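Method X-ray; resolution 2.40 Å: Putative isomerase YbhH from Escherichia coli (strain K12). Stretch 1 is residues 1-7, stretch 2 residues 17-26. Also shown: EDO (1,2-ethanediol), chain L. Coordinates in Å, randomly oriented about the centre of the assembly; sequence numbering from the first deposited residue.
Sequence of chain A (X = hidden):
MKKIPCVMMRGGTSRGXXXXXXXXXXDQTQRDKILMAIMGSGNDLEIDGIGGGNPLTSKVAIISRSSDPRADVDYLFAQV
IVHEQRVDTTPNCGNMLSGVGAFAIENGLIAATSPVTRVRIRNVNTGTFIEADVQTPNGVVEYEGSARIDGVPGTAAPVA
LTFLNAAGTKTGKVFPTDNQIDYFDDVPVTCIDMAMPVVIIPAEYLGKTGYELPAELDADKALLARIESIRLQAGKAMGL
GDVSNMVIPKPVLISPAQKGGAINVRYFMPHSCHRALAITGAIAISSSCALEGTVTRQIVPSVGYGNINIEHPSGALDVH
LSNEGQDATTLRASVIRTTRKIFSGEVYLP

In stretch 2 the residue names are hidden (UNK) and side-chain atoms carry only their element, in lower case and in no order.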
# COMPACT_ATOMS: atom_id res chain seq x y z
N MET A 1 -17.29 -28.11 -17.41
CA MET A 1 -18.08 -27.39 -16.42
C MET A 1 -19.46 -27.03 -16.99
O MET A 1 -19.57 -26.52 -18.10
CB MET A 1 -17.35 -26.12 -15.97
CG MET A 1 -18.04 -25.37 -14.83
SD MET A 1 -17.09 -23.97 -14.18
CE MET A 1 -15.63 -24.80 -13.55
N LYS A 2 -20.51 -27.32 -16.22
CA LYS A 2 -21.87 -27.07 -16.65
C LYS A 2 -22.61 -26.02 -15.84
O LYS A 2 -23.64 -25.52 -16.30
CB LYS A 2 -22.69 -28.37 -16.64
CG LYS A 2 -22.39 -29.27 -17.83
CD LYS A 2 -22.67 -28.54 -19.14
CE LYS A 2 -22.16 -29.32 -20.34
NZ LYS A 2 -20.68 -29.40 -20.38
N LYS A 3 -22.12 -25.67 -14.65
CA LYS A 3 -22.73 -24.63 -13.84
C LYS A 3 -21.66 -24.02 -12.94
O LYS A 3 -20.65 -24.65 -12.64
CB LYS A 3 -23.89 -25.17 -13.00
CG LYS A 3 -23.48 -26.20 -11.97
CD LYS A 3 -24.65 -26.59 -11.09
CE LYS A 3 -24.22 -27.57 -10.01
NZ LYS A 3 -25.38 -27.96 -9.15
N ILE A 4 -21.91 -22.78 -12.52
CA ILE A 4 -20.96 -22.03 -11.70
C ILE A 4 -21.71 -20.99 -10.88
O ILE A 4 -22.63 -20.34 -11.39
CB ILE A 4 -19.87 -21.38 -12.58
CG1 ILE A 4 -18.87 -20.60 -11.72
CG2 ILE A 4 -20.50 -20.47 -13.63
CD1 ILE A 4 -17.73 -20.01 -12.53
N PRO A 5 -21.38 -20.83 -9.59
CA PRO A 5 -21.97 -19.73 -8.82
C PRO A 5 -21.60 -18.38 -9.42
O PRO A 5 -20.48 -18.17 -9.88
CB PRO A 5 -21.35 -19.91 -7.42
CG PRO A 5 -20.96 -21.35 -7.37
CD PRO A 5 -20.55 -21.71 -8.76
N CYS A 6 -22.56 -17.46 -9.40
CA CYS A 6 -22.36 -16.18 -10.06
C CYS A 6 -23.23 -15.12 -9.39
O CYS A 6 -24.30 -15.41 -8.85
CB CYS A 6 -22.69 -16.28 -11.55
SG CYS A 6 -22.48 -14.75 -12.48
N VAL A 7 -22.75 -13.88 -9.43
CA VAL A 7 -23.47 -12.72 -8.92
C VAL A 7 -23.40 -11.63 -9.99
O VAL A 7 -22.30 -11.22 -10.39
CB VAL A 7 -22.88 -12.20 -7.60
CG1 VAL A 7 -23.55 -10.89 -7.20
CG2 VAL A 7 -23.03 -13.23 -6.49
N UNK A 17 -20.87 -10.10 -14.54
CA UNK A 17 -20.74 -11.17 -13.56
C UNK A 17 -19.60 -10.89 -12.61
O UNK A 17 -18.52 -10.45 -13.02
c UNK A 17 -20.51 -12.52 -14.24
N UNK A 18 -19.84 -11.16 -11.33
CA UNK A 18 -18.82 -11.14 -10.29
C UNK A 18 -18.62 -12.57 -9.82
O UNK A 18 -19.57 -13.22 -9.36
c UNK A 18 -18.70 -6.04 -10.08
c UNK A 18 -18.03 -8.00 -8.88
c UNK A 18 -19.71 -6.77 -10.69
c UNK A 18 -17.86 -6.66 -9.18
c UNK A 18 -19.04 -8.74 -9.48
c UNK A 18 -19.88 -8.11 -10.38
c UNK A 18 -19.22 -10.20 -9.15
N UNK A 19 -17.39 -13.07 -9.95
CA UNK A 19 -17.07 -14.46 -9.72
C UNK A 19 -15.91 -14.58 -8.75
O UNK A 19 -15.03 -13.71 -8.69
c UNK A 19 -16.69 -15.17 -11.04
c UNK A 19 -17.10 -15.55 -13.49
c UNK A 19 -17.71 -15.08 -12.18
c UNK A 19 -18.96 -15.88 -11.84
N UNK A 20 -15.91 -15.66 -7.97
CA UNK A 20 -14.77 -16.01 -7.14
C UNK A 20 -13.79 -16.84 -7.96
O UNK A 20 -14.19 -17.76 -8.69
c UNK A 20 -15.21 -16.80 -5.91
c UNK A 20 -15.20 -15.00 -4.18
c UNK A 20 -16.60 -17.04 -3.86
c UNK A 20 -16.05 -16.06 -4.87
N UNK A 21 -12.50 -16.52 -7.85
CA UNK A 21 -11.49 -17.24 -8.61
C UNK A 21 -11.44 -18.72 -8.27
O UNK A 21 -10.98 -19.52 -9.09
c UNK A 21 -10.12 -16.60 -8.38
N UNK A 22 -11.91 -19.10 -7.08
CA UNK A 22 -11.99 -20.52 -6.72
C UNK A 22 -12.77 -21.32 -7.75
O UNK A 22 -12.44 -22.47 -8.03
o UNK A 22 -11.99 -20.51 -1.77
c UNK A 22 -12.60 -20.50 -2.87
c UNK A 22 -12.67 -20.68 -5.35
o UNK A 22 -13.85 -20.53 -2.95
c UNK A 22 -11.79 -20.45 -4.15
N UNK A 23 -13.82 -20.72 -8.31
CA UNK A 23 -14.78 -21.44 -9.14
C UNK A 23 -14.39 -21.49 -10.61
O UNK A 23 -15.19 -21.92 -11.44
n UNK A 23 -17.17 -21.29 -5.48
c UNK A 23 -16.16 -20.82 -8.98
c UNK A 23 -16.67 -20.85 -7.57
c UNK A 23 -16.47 -21.74 -6.57
n UNK A 23 -17.49 -19.87 -7.05
c UNK A 23 -17.78 -20.16 -5.79
N UNK A 24 -13.17 -21.07 -10.95
CA UNK A 24 -12.70 -21.05 -12.32
C UNK A 24 -11.43 -21.88 -12.45
O UNK A 24 -10.63 -21.96 -11.51
c UNK A 24 -12.43 -19.62 -12.79
c UNK A 24 -13.29 -17.28 -13.18
c UNK A 24 -14.45 -19.24 -14.22
c UNK A 24 -13.67 -18.74 -13.01
N UNK A 25 -11.20 -22.50 -13.61
CA UNK A 25 -9.98 -23.28 -13.80
C UNK A 25 -8.77 -22.37 -14.00
O UNK A 25 -8.89 -21.21 -14.39
c UNK A 25 -10.27 -24.09 -15.07
c UNK A 25 -11.21 -23.21 -15.83
c UNK A 25 -12.07 -22.54 -14.79
N UNK A 26 -7.60 -22.93 -13.71
CA UNK A 26 -6.37 -22.16 -13.83
C UNK A 26 -5.96 -21.98 -15.28
O UNK A 26 -5.31 -20.98 -15.62
c UNK A 26 -4.00 -22.00 -12.86
c UNK A 26 -5.26 -22.83 -13.02
o UNK A 26 -1.81 -22.32 -11.98
c UNK A 26 -3.02 -22.62 -11.89
o UNK A 26 -3.45 -23.40 -11.02
C1 EDO L . -11.18 -16.91 -2.42
O1 EDO L . -9.97 -16.14 -2.50
C2 EDO L . -11.91 -16.86 -3.76
O2 EDO L . -11.06 -17.37 -4.80
O HOH W 1 -18.26 -17.42 -8.33

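Position 17 carries a single side-chain carbon, CB, 3.5 Å from SG of Cys-6, with no further atoms: Ala-17. So small a side chain lets the sulfur lie close against it, and CA of Ala-17 makes a CA-H...O contact with O of Val-7 at 3.5 Å.

At position 18 one carbon leads to a ring of six carbons, with O of Val-7 at the ring edge, near its plane: Phe-18. Its backbone pairs with Val-7 in an antiparallel bridge: N of Phe-18 donates to O of Val-7 at 2.6 Å, and N of Val-7 donates to O of Phe-18 at 3.2 Å. CB of Val-7 and CB of Phe-18 lie 4.4 Å apart on the same face of the sheet. From there the ring leads away from stretch 1; a large apolar ring suits this buried place.

Position 19 has four carbons, forked at the second. One tip is 3.4 Å from O of Pro-5 and 3.8 Å from SG of Cys-6. This is Leu-19, whose m,t rotamer brings CD2 also within 4.4 Å of CD1 of Ile-4; that single methyl meets all three neighbours, and an apolar tip suits this buried place.

Position 20 has the same forked four carbons, but they do not reach stretch 1. It is Leu-20, linked through its backbone, independently of the side chain: water 1 accepts from N of Leu-20 (3.0 Å) and donates to O of Pro-5 (2.8 Å). CD2 of Leu-20 packs 3.8 Å from C2 of ethanediol.

Position 21, with one carbon out of reach of stretch 1, is Ala-21, a compact residue opening a 3-10 segment. Position 22 has three carbons, the third bearing two oxygens, also out of reach: Glu-22, exposed, as suits a carboxylate. N of Glu-22 gives a weak hydrogen bond to O2 of ethanediol, at 3.0 Å.

At position 23 one carbon bears a five-membered ring of three carbons and two nitrogens, with CG of Pro-5 over one face: His-23. This CH-pi contact places CG of Pro-5 4.0 Å from the His-23 ring centroid, while ND1 of His-23 is 2.9 Å from water 1. The imidazole thus offers both an aromatic face and a polar edge. O of His-23 lies 3.4 Å from CD1 of Ile-4 and 3.6 Å from CE of Met-1, contacts without hydrogen bonds.

Position 24, four carbons forked at the second with a tip near Ile-4, is Leu-24; its CD2 lies 3.8 Å from CD1 of Ile-4, methyl against methyl. Position 25 closes three carbons onto its own nitrogen, near Met-1: Pro-25, whose apolar CD lies 4.4 Å from CE of Met-1. Position 26, three carbons ending in two oxygens, free of stretch 1, is Glu-26, exposed and poorly ordered.

The contact therefore combines two backbone hydrogen bonds at Val-7 and Phe-18 with apolar packing around Ile-4 and Cys-6. Towards His-23 the strands no longer pair; the water, the Pro-5 ring contact and O of His-23 connect the stretches there.

Stretch 2, residues 17-26: AFLLAEHLPE
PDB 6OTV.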